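PDB 4IRN: prolyl-ACP dehydrogenase from Oscillatoria sp., which probably oxidises the prolyl group carried on an acyl carrier protein during anatoxin-a biosynthesis, using FAD as cofactor. Local coordinates for residues Phe272-Ser275 and Met276-Arg280; Arg328-Asn331 and Ala332-Tyr335; Met348-Leu351 and Glu352-Ala356. All coordinates share one frame; numbering follows the deposited sequence.

Contact 1 of 3, residues Phe272-Ser275 and Met276-Arg280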
ATOM      1  N   PHE A 272     -28.140  20.574   0.607  1.00 14.76           N
ATOM      2  CA  PHE A 272     -27.492  19.265   0.517  1.00 14.86           C
ATOM      3  C   PHE A 272     -25.986  19.355   0.800  1.00 19.52           C
ATOM      4  O   PHE A 272     -25.437  18.523   1.538  1.00 17.28           O
ATOM      5  CB  PHE A 272     -27.758  18.623  -0.858  1.00 16.18           C
ATOM      6  CG  PHE A 272     -27.224  17.215  -0.987  1.00 17.05           C
ATOM      7  CD1 PHE A 272     -27.959  16.131  -0.523  1.00 19.48           C
ATOM      8  CD2 PHE A 272     -25.985  16.971  -1.579  1.00 17.95           C
ATOM      9  CE1 PHE A 272     -27.459  14.833  -0.642  1.00 19.88           C
ATOM     10  CE2 PHE A 272     -25.492  15.670  -1.697  1.00 20.06           C
ATOM     11  CZ  PHE A 272     -26.234  14.611  -1.236  1.00 18.11           C
ATOM     12  N   ASN A 273     -25.335  20.351   0.171  1.00 17.27           N
ATOM     13  CA  ASN A 273     -23.907  20.608   0.311  1.00 17.19           C
ATOM     14  C   ASN A 273     -23.569  21.069   1.727  1.00 21.45           C
ATOM     15  O   ASN A 273     -22.486  20.735   2.229  1.00 21.93           O
ATOM     16  CB  ASN A 273     -23.422  21.609  -0.748  1.00 18.87           C
ATOM     17  CG  ASN A 273     -23.162  21.010  -2.124  1.00 36.91           C
ATOM     18  OD1 ASN A 273     -22.984  19.786  -2.293  1.00 25.66           O
ATOM     19  ND2 ASN A 273     -23.155  21.871  -3.143  1.00 26.01           N
ATOM     20  N   HIS A 274     -24.519  21.807   2.401  1.00 17.88           N
ATOM     21  CA  HIS A 274     -24.339  22.198   3.800  1.00 17.16           C
ATOM     22  C   HIS A 274     -24.516  20.952   4.681  1.00 20.33           C
ATOM     23  O   HIS A 274     -23.747  20.736   5.614  1.00 17.84           O
ATOM     24  CB  HIS A 274     -25.351  23.283   4.179  1.00 17.60           C
ATOM     25  CG  HIS A 274     -25.309  23.704   5.612  1.00 20.82           C
ATOM     26  ND1 HIS A 274     -26.107  23.087   6.564  1.00 22.50           N
ATOM     27  CD2 HIS A 274     -24.540  24.635   6.222  1.00 22.22           C
ATOM     28  CE1 HIS A 274     -25.814  23.674   7.712  1.00 21.54           C
ATOM     29  NE2 HIS A 274     -24.875  24.611   7.560  1.00 21.78           N
ATOM     30  N   SER A 275     -25.484  20.089   4.317  1.00 18.56           N
ATOM     31  CA  SER A 275     -25.788  18.825   4.988  1.00 19.82           C
ATOM     32  C   SER A 275     -24.589  17.857   4.887  1.00 26.27           C
ATOM     33  O   SER A 275     -24.267  17.209   5.882  1.00 27.61           O
ATOM     34  CB  SER A 275     -27.064  18.211   4.416  1.00 24.70           C
ATOM     35  OG  SER A 275     -27.278  16.881   4.857  1.00 38.22           O
ATOM     36  N   MET A 276     -23.891  17.824   3.731  1.00 22.34           N
ATOM     37  CA  MET A 276     -22.689  17.006   3.509  1.00 21.27           C
ATOM     38  C   MET A 276     -21.480  17.496   4.293  1.00 22.88           C
ATOM     39  O   MET A 276     -20.607  16.707   4.623  1.00 21.41           O
ATOM     40  CB  MET A 276     -22.359  16.876   2.018  1.00 23.77           C
ATOM     41  CG  MET A 276     -23.228  15.886   1.276  1.00 28.05           C
ATOM     42  SD  MET A 276     -23.474  14.324   2.144  1.00 33.24           S
ATOM     43  CE  MET A 276     -23.429  13.152   0.770  1.00 30.25           C
ATOM     44  N   GLU A 277     -21.409  18.802   4.578  1.00 18.58           N
ATOM     45  CA  GLU A 277     -20.329  19.365   5.397  1.00 17.82           C
ATOM     46  C   GLU A 277     -20.403  18.753   6.820  1.00 22.54           C
ATOM     47  O   GLU A 277     -19.416  18.197   7.298  1.00 22.64           O
ATOM     48  CB  GLU A 277     -20.472  20.886   5.491  1.00 18.72           C
ATOM     49  CG  GLU A 277     -19.443  21.656   4.707  1.00 23.12           C
ATOM     50  CD  GLU A 277     -19.777  23.126   4.634  1.00 39.96           C
ATOM     51  OE1 GLU A 277     -20.483  23.530   3.682  1.00 39.69           O
ATOM     52  OE2 GLU A 277     -19.345  23.874   5.539  1.00 32.51           O
ATOM     53  N   TRP A 278     -21.596  18.806   7.457  1.00 18.88           N
ATOM     54  CA  TRP A 278     -21.821  18.283   8.803  1.00 18.62           C
ATOM     55  C   TRP A 278     -21.763  16.774   8.839  1.00 22.34           C
ATOM     56  O   TRP A 278     -21.202  16.210   9.786  1.00 21.81           O
ATOM     57  CB  TRP A 278     -23.158  18.785   9.377  1.00 17.72           C
ATOM     58  CG  TRP A 278     -23.188  20.268   9.625  1.00 18.85           C
ATOM     59  CD1 TRP A 278     -23.757  21.216   8.830  1.00 21.80           C
ATOM     60  CD2 TRP A 278     -22.566  20.974  10.708  1.00 18.54           C
ATOM     61  NE1 TRP A 278     -23.530  22.469   9.351  1.00 21.09           N
ATOM     62  CE2 TRP A 278     -22.808  22.350  10.506  1.00 22.16           C
ATOM     63  CE3 TRP A 278     -21.815  20.580  11.825  1.00 20.01           C
ATOM     64  CZ2 TRP A 278     -22.338  23.330  11.382  1.00 21.35           C
ATOM     65  CZ3 TRP A 278     -21.370  21.553  12.710  1.00 21.40           C
ATOM     66  CH2 TRP A 278     -21.632  22.909  12.483  1.00 21.85           C
ATOM     67  N   GLU A 279     -22.332  16.115   7.809  1.00 19.11           N
ATOM     68  CA  GLU A 279     -22.369  14.655   7.725  1.00 19.02           C
ATOM     69  C   GLU A 279     -20.970  14.063   7.600  1.00 22.83           C
ATOM     70  O   GLU A 279     -20.532  13.369   8.514  1.00 23.28           O
ATOM     71  CB  GLU A 279     -23.264  14.198   6.575  1.00 20.66           C
ATOM     72  CG  GLU A 279     -23.836  12.800   6.745  1.00 33.42           C
ATOM     73  CD  GLU A 279     -24.673  12.321   5.572  1.00 57.41           C
ATOM     74  OE1 GLU A 279     -25.473  13.124   5.037  1.00 50.96           O
ATOM     75  OE2 GLU A 279     -24.541  11.132   5.199  1.00 51.89           O
ATOM     76  N   ARG A 280     -20.255  14.383   6.511  1.00 18.83           N
ATOM     77  CA  ARG A 280     -18.904  13.882   6.226  1.00 18.31           C
ATOM     78  C   ARG A 280     -17.916  14.112   7.357  1.00 22.09           C
ATOM     79  O   ARG A 280     -17.158  13.205   7.694  1.00 22.69           O
ATOM     80  CB  ARG A 280     -18.355  14.452   4.902  1.00 16.25           C
ATOM     81  CG  ARG A 280     -19.031  13.874   3.678  1.00 17.19           C
ATOM     82  CD  ARG A 280     -18.697  14.655   2.435  1.00 20.02           C
ATOM     83  NE  ARG A 280     -19.419  14.133   1.274  1.00 21.07           N
ATOM     84  CZ  ARG A 280     -19.243  14.556   0.027  1.00 37.22           C
ATOM     85  NH1 ARG A 280     -18.366  15.514  -0.239  1.00 32.05           N
ATOM     86  NH2 ARG A 280     -19.931  14.012  -0.965  1.00 22.24           N
TER
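The backbone N of Met276 donates to Phe272 O at 2.8 Å, one of the i to i+4 bonds of helix 268-282. Glu277 N donates to Asn273 O, and Glu279 N reaches Ser275 O at 2.9 Å. The bonds to His274 O from Trp278 N and Glu277 N are weak. The side chains pair with the same spacing. Met276 CG lies 3.7 Å from Phe272 CE2, and Met276 SD sits obliquely to the ring in a Met-aromatic contact. The imidazole of His274 lies anti to the backbone N (chi1 177°), while the indole of Trp278 stands beside its own N (chi1 -66°), and this sets the two rings side by side. Trp278 turns an edge of its pyrrole ring to the face of His274, with the planes at 62°. This is an offset edge-to-face pair, with centroids 4.5 Å apart. Glu277 OE2 forms a salt bridge with Lys343. Glu279 OE2 is hydrogen-bonded to Ser400 OG, and Arg280 NE donates to Ser400 O. The Phe272 side chain packs against Ala162, an FAD-binding residue, and that of Met276 is about 6 Å from the cofactor. The arrangement belongs to a buried helix beside the flavin site of the acyl-CoA dehydrogenase fold.

Contact 2 of 3, residues Arg328-Asn331 and Ala332-Tyr335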
ATOM      1  N   ARG A 328      -2.722   5.842  12.573  1.00 15.73           N
ATOM      2  CA  ARG A 328      -4.054   6.074  12.018  1.00 15.77           C
ATOM      3  C   ARG A 328      -4.993   6.782  12.992  1.00 20.32           C
ATOM      4  O   ARG A 328      -5.708   7.694  12.577  1.00 20.42           O
ATOM      5  CB  ARG A 328      -4.680   4.767  11.521  1.00 15.69           C
ATOM      6  CG  ARG A 328      -4.143   4.376  10.176  1.00 22.83           C
ATOM      7  CD  ARG A 328      -4.978   3.322   9.529  1.00 29.44           C
ATOM      8  NE  ARG A 328      -4.087   2.306   9.005  1.00 37.91           N
ATOM      9  CZ  ARG A 328      -3.857   1.141   9.591  1.00 51.61           C
ATOM     10  NH1 ARG A 328      -4.487   0.819  10.712  1.00 43.62           N
ATOM     11  NH2 ARG A 328      -2.990   0.291   9.070  1.00 36.19           N
ATOM     12  N   LEU A 329      -4.968   6.384  14.277  1.00 15.78           N
ATOM     13  CA  LEU A 329      -5.794   6.963  15.332  1.00 15.43           C
ATOM     14  C   LEU A 329      -5.499   8.448  15.535  1.00 19.76           C
ATOM     15  O   LEU A 329      -6.434   9.245  15.631  1.00 19.57           O
ATOM     16  CB  LEU A 329      -5.640   6.174  16.652  1.00 15.44           C
ATOM     17  CG  LEU A 329      -6.386   6.714  17.891  1.00 20.37           C
ATOM     18  CD1 LEU A 329      -7.897   6.515  17.770  1.00 21.00           C
ATOM     19  CD2 LEU A 329      -5.888   6.064  19.145  1.00 22.56           C
ATOM     20  N   GLU A 330      -4.205   8.812  15.569  1.00 16.98           N
ATOM     21  CA  GLU A 330      -3.750  10.195  15.748  1.00 17.03           C
ATOM     22  C   GLU A 330      -4.056  11.069  14.540  1.00 21.42           C
ATOM     23  O   GLU A 330      -4.362  12.246  14.718  1.00 22.96           O
ATOM     24  CB  GLU A 330      -2.269  10.266  16.159  1.00 18.28           C
ATOM     25  CG  GLU A 330      -1.978   9.613  17.508  1.00 27.12           C
ATOM     26  CD  GLU A 330      -2.735  10.131  18.723  1.00 47.80           C
ATOM     27  OE1 GLU A 330      -2.850  11.368  18.881  1.00 42.14           O
ATOM     28  OE2 GLU A 330      -3.197   9.292  19.530  1.00 43.54           O
ATOM     29  N   ASN A 331      -4.013  10.492  13.330  1.00 16.79           N
ATOM     30  CA  ASN A 331      -4.352  11.175  12.078  1.00 16.16           C
ATOM     31  C   ASN A 331      -5.857  11.431  11.991  1.00 18.61           C
ATOM     32  O   ASN A 331      -6.269  12.493  11.531  1.00 17.51           O
ATOM     33  CB  ASN A 331      -3.927  10.354  10.873  1.00 16.40           C
ATOM     34  CG  ASN A 331      -2.462  10.442  10.514  1.00 51.58           C
ATOM     35  OD1 ASN A 331      -1.886  11.533  10.443  1.00 56.18           O
ATOM     36  ND2 ASN A 331      -1.850   9.285  10.215  1.00 40.88           N
ATOM     37  N   ALA A 332      -6.673  10.438  12.411  1.00 13.87           N
ATOM     38  CA  ALA A 332      -8.136  10.510  12.441  1.00 13.23           C
ATOM     39  C   ALA A 332      -8.576  11.645  13.377  1.00 16.41           C
ATOM     40  O   ALA A 332      -9.457  12.429  13.020  1.00 15.20           O
ATOM     41  CB  ALA A 332      -8.726   9.185  12.905  1.00 13.80           C
ATOM     42  N   LYS A 333      -7.926  11.753  14.549  1.00 14.07           N
ATOM     43  CA  LYS A 333      -8.177  12.799  15.547  1.00 14.76           C
ATOM     44  C   LYS A 333      -7.883  14.182  14.935  1.00 19.92           C
ATOM     45  O   LYS A 333      -8.701  15.091  15.053  1.00 19.93           O
ATOM     46  CB  LYS A 333      -7.326  12.574  16.815  1.00 16.64           C
ATOM     47  CG  LYS A 333      -7.889  11.537  17.774  1.00 17.76           C
ATOM     48  CD  LYS A 333      -6.946  11.293  18.945  1.00 30.48           C
ATOM     49  CE  LYS A 333      -7.452  10.233  19.900  1.00 48.52           C
ATOM     50  NZ  LYS A 333      -6.514  10.006  21.037  1.00 53.31           N
ATOM     51  N   ALA A 334      -6.757  14.304  14.215  1.00 16.15           N
ATOM     52  CA  ALA A 334      -6.360  15.531  13.527  1.00 15.68           C
ATOM     53  C   ALA A 334      -7.395  16.005  12.476  1.00 19.30           C
ATOM     54  O   ALA A 334      -7.732  17.191  12.455  1.00 18.92           O
ATOM     55  CB  ALA A 334      -5.008  15.335  12.880  1.00 16.27           C
ATOM     56  N   TYR A 335      -7.922  15.078  11.636  1.00 15.33           N
ATOM     57  CA  TYR A 335      -8.911  15.412  10.609  1.00 15.43           C
ATOM     58  C   TYR A 335     -10.229  15.816  11.224  1.00 22.10           C
ATOM     59  O   TYR A 335     -10.867  16.748  10.727  1.00 21.88           O
ATOM     60  CB  TYR A 335      -9.134  14.266   9.611  1.00 16.48           C
ATOM     61  CG  TYR A 335      -8.095  14.192   8.515  1.00 18.22           C
ATOM     62  CD1 TYR A 335      -8.023  15.170   7.525  1.00 20.05           C
ATOM     63  CD2 TYR A 335      -7.205  13.126   8.443  1.00 19.32           C
ATOM     64  CE1 TYR A 335      -7.056  15.117   6.519  1.00 20.64           C
ATOM     65  CE2 TYR A 335      -6.241  13.055   7.439  1.00 20.45           C
ATOM     66  CZ  TYR A 335      -6.157  14.063   6.486  1.00 25.22           C
ATOM     67  OH  TYR A 335      -5.195  13.991   5.505  1.00 20.28           O
TER
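Glu330 CG stands anti to its own carbonyl carbon (chi1 -63°), and a bend at chi2 (-58°) turns the carboxylate to the side where the lysine runs. Lys333 starts with a similar first torsion (chi1 -80°) but then runs straight out through CD and CE. The two side chains therefore lie side by side and point the same way. Glu330 OE2 comes 3.7 Å from Lys333 NZ, a long salt bridge one helical turn apart. Glu330 OE1 faces the lysine's aliphatic part, 4.1 Å from Lys333 CD. The lysine also crosses Leu329 obliquely, with Lys333 CE 4.2 Å from Leu329 CG. Further along the helix, Tyr335 CD2 lies near Asn331 O, which stands obliquely to the ring. That same oxygen accepts from Tyr335 N at 3.1 Å. Ala332 N, Lys333 N and Ala334 N donate to the carbonyls of Arg328, Leu329 and Glu330 in the same i to i+4 pattern.

Helix 350-375 covers one side of this turn: Arg328 NH1 is hydrogen-bonded to Ser367 OG, NH2 forms a salt bridge with Glu370, and the Tyr335 ring meets that of Tyr359. A second subunit, another copy of the protein, packs its own Ala334 and Tyr335 against Ala334 and Asn331. Glu330 OE2 also forms a salt bridge with Lys326, so its charge is probably balanced mainly by Lys326, with Lys333 a more distant partner. The long bridge to Lys333 is thus probably a modest, mainly electrostatic attraction, at a helix face that takes part in the subunit interface.

Contact 3 of 3, residues Met348-Leu351 and Glu352-Ala356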
ATOM      1  N   MET A 348     -16.706  27.610   5.862  1.00 27.49           N
ATOM      2  CA  MET A 348     -17.136  26.604   4.898  1.00 27.08           C
ATOM      3  C   MET A 348     -16.034  25.534   4.854  1.00 29.42           C
ATOM      4  O   MET A 348     -14.898  25.823   4.437  1.00 28.52           O
ATOM      5  CB  MET A 348     -17.334  27.243   3.514  1.00 29.74           C
ATOM      6  CG  MET A 348     -18.150  26.387   2.540  1.00 33.64           C
ATOM      7  SD  MET A 348     -17.325  24.947   1.791  1.00 37.80           S
ATOM      8  CE  MET A 348     -16.200  25.749   0.692  1.00 34.51           C
ATOM      9  N   ALA A 349     -16.376  24.300   5.337  1.00 25.23           N
ATOM     10  CA  ALA A 349     -15.391  23.231   5.421  1.00 24.57           C
ATOM     11  C   ALA A 349     -15.749  21.943   4.654  1.00 26.65           C
ATOM     12  O   ALA A 349     -15.524  20.847   5.178  1.00 26.86           O
ATOM     13  CB  ALA A 349     -15.084  22.929   6.885  1.00 25.15           C
ATOM     14  N   LEU A 350     -16.239  22.060   3.398  1.00 20.95           N
ATOM     15  CA  LEU A 350     -16.582  20.886   2.582  1.00 19.87           C
ATOM     16  C   LEU A 350     -15.342  20.085   2.171  1.00 21.97           C
ATOM     17  O   LEU A 350     -15.393  18.858   2.159  1.00 21.59           O
ATOM     18  CB  LEU A 350     -17.439  21.267   1.366  1.00 19.94           C
ATOM     19  CG  LEU A 350     -18.074  20.118   0.562  1.00 23.95           C
ATOM     20  CD1 LEU A 350     -19.302  19.551   1.257  1.00 23.46           C
ATOM     21  CD2 LEU A 350     -18.467  20.591  -0.799  1.00 25.99           C
ATOM     22  N   LEU A 351     -14.230  20.769   1.865  1.00 17.56           N
ATOM     23  CA  LEU A 351     -12.962  20.117   1.522  1.00 16.72           C
ATOM     24  C   LEU A 351     -12.426  19.345   2.731  1.00 19.05           C
ATOM     25  O   LEU A 351     -12.027  18.199   2.582  1.00 18.70           O
ATOM     26  CB  LEU A 351     -11.926  21.167   1.049  1.00 16.63           C
ATOM     27  CG  LEU A 351     -10.451  20.728   0.920  1.00 19.76           C
ATOM     28  CD1 LEU A 351     -10.257  19.691  -0.185  1.00 18.86           C
ATOM     29  CD2 LEU A 351      -9.557  21.923   0.694  1.00 19.98           C
ATOM     30  N   GLU A 352     -12.437  19.971   3.919  1.00 15.04           N
ATOM     31  CA  GLU A 352     -11.939  19.378   5.155  1.00 14.35           C
ATOM     32  C   GLU A 352     -12.802  18.218   5.636  1.00 18.92           C
ATOM     33  O   GLU A 352     -12.262  17.251   6.169  1.00 19.51           O
ATOM     34  CB  GLU A 352     -11.746  20.441   6.240  1.00 15.40           C
ATOM     35  CG  GLU A 352     -10.564  21.366   5.973  1.00 22.47           C
ATOM     36  CD  GLU A 352     -10.737  22.463   4.930  1.00 42.69           C
ATOM     37  OE1 GLU A 352     -11.887  22.734   4.514  1.00 26.98           O
ATOM     38  OE2 GLU A 352      -9.711  23.066   4.540  1.00 41.06           O
ATOM     39  N   ALA A 353     -14.129  18.299   5.428  1.00 15.20           N
ATOM     40  CA  ALA A 353     -15.082  17.250   5.800  1.00 14.64           C
ATOM     41  C   ALA A 353     -14.907  16.038   4.890  1.00 19.71           C
ATOM     42  O   ALA A 353     -15.016  14.905   5.361  1.00 19.70           O
ATOM     43  CB  ALA A 353     -16.504  17.774   5.700  1.00 14.81           C
ATOM     44  N   SER A 354     -14.616  16.282   3.592  1.00 16.62           N
ATOM     45  CA  SER A 354     -14.400  15.242   2.588  1.00 16.82           C
ATOM     46  C   SER A 354     -13.107  14.495   2.857  1.00 20.78           C
ATOM     47  O   SER A 354     -13.085  13.273   2.746  1.00 20.00           O
ATOM     48  CB  SER A 354     -14.400  15.837   1.188  1.00 21.11           C
ATOM     49  OG  SER A 354     -15.646  16.454   0.904  1.00 31.79           O
ATOM     50  N   MET A 355     -12.039  15.226   3.251  1.00 17.99           N
ATOM     51  CA  MET A 355     -10.730  14.662   3.606  1.00 17.55           C
ATOM     52  C   MET A 355     -10.853  13.798   4.865  1.00 21.35           C
ATOM     53  O   MET A 355     -10.255  12.717   4.925  1.00 21.41           O
ATOM     54  CB  MET A 355      -9.699  15.774   3.834  1.00 19.66           C
ATOM     55  CG  MET A 355      -9.262  16.458   2.559  1.00 23.09           C
ATOM     56  SD  MET A 355      -8.021  17.735   2.835  1.00 27.21           S
ATOM     57  CE  MET A 355      -6.598  16.767   2.878  1.00 24.49           C
ATOM     58  N   ALA A 356     -11.651  14.270   5.853  1.00 16.45           N
ATOM     59  CA  ALA A 356     -11.908  13.572   7.106  1.00 15.90           C
ATOM     60  C   ALA A 356     -12.659  12.265   6.851  1.00 21.03           C
ATOM     61  O   ALA A 356     -12.213  11.213   7.305  1.00 21.97           O
ATOM     62  CB  ALA A 356     -12.698  14.461   8.052  1.00 16.38           C
TER
HETATM   63  O   HOH W   1     -13.935  23.726   2.308  1.00 31.28           O
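Glu352 folds back over the first turn of its helix toward Ala349 and Leu351. Its CB lies 3.7 Å from Leu351 C. CG stands anti to the carbonyl carbon (chi1 -71°), and the bend at chi2 (77°) turns the carboxylate toward the helix start. CD then passes 4.2 Å from Leu351 C. At the tip the two oxygens part. OE2 meets Leu351 CD2, while OE1 lies near Ala349 CA and Leu351 CB. OE1 also accepts from a water at 3.2 Å. That water donates to Met348 O as well and accepts from Leu351 N, so it joins the carboxylate to the opening turn.

Ala349 holds the N-cap position of helix 350-375, part of the helical C-terminal region of the acyl-CoA dehydrogenase fold. The negative group beside this helix start would be expected to interact favourably with the helix dipole. Glu277 OE2, from helix 268-282, accepts from Ala349 N. Ala349 O takes the backbone bond from Ala353 N.

Leu350 O is gripped twice. Ser354 N donates from one face of the carbonyl plane, and Ser354 OG donates from the opposite face at 2.7 Å. The hydroxyl is also hydrogen-bonded to Arg280 NH1. Leu351 CD1 rests 4.2 Å from Met355 SD, an apolar touch along the helix. Met355 packs beyond it on Tyr335 and on Glu330 of a second subunit.

Contact 1 is the buried one, on helix 268-282 beside the flavin. Contacts 2 and 3 are partly buried and lie on the successive helices 316-344 and 350-375. Contact 3 joins the others. It is hydrogen-bonded to Glu277 and Arg280 of contact 1, and Tyr335 of contact 2 packs on its Met355 and Ala356. Contacts 1 and 2 do not touch, with nearest atoms about 8 Å apart. Their chemistry follows their place. Aromatic and sulfur packing marks contact 1, a long ion pair marks contact 2 near the subunit interface, and a water-bridged carboxylate marks the helix start in contact 3.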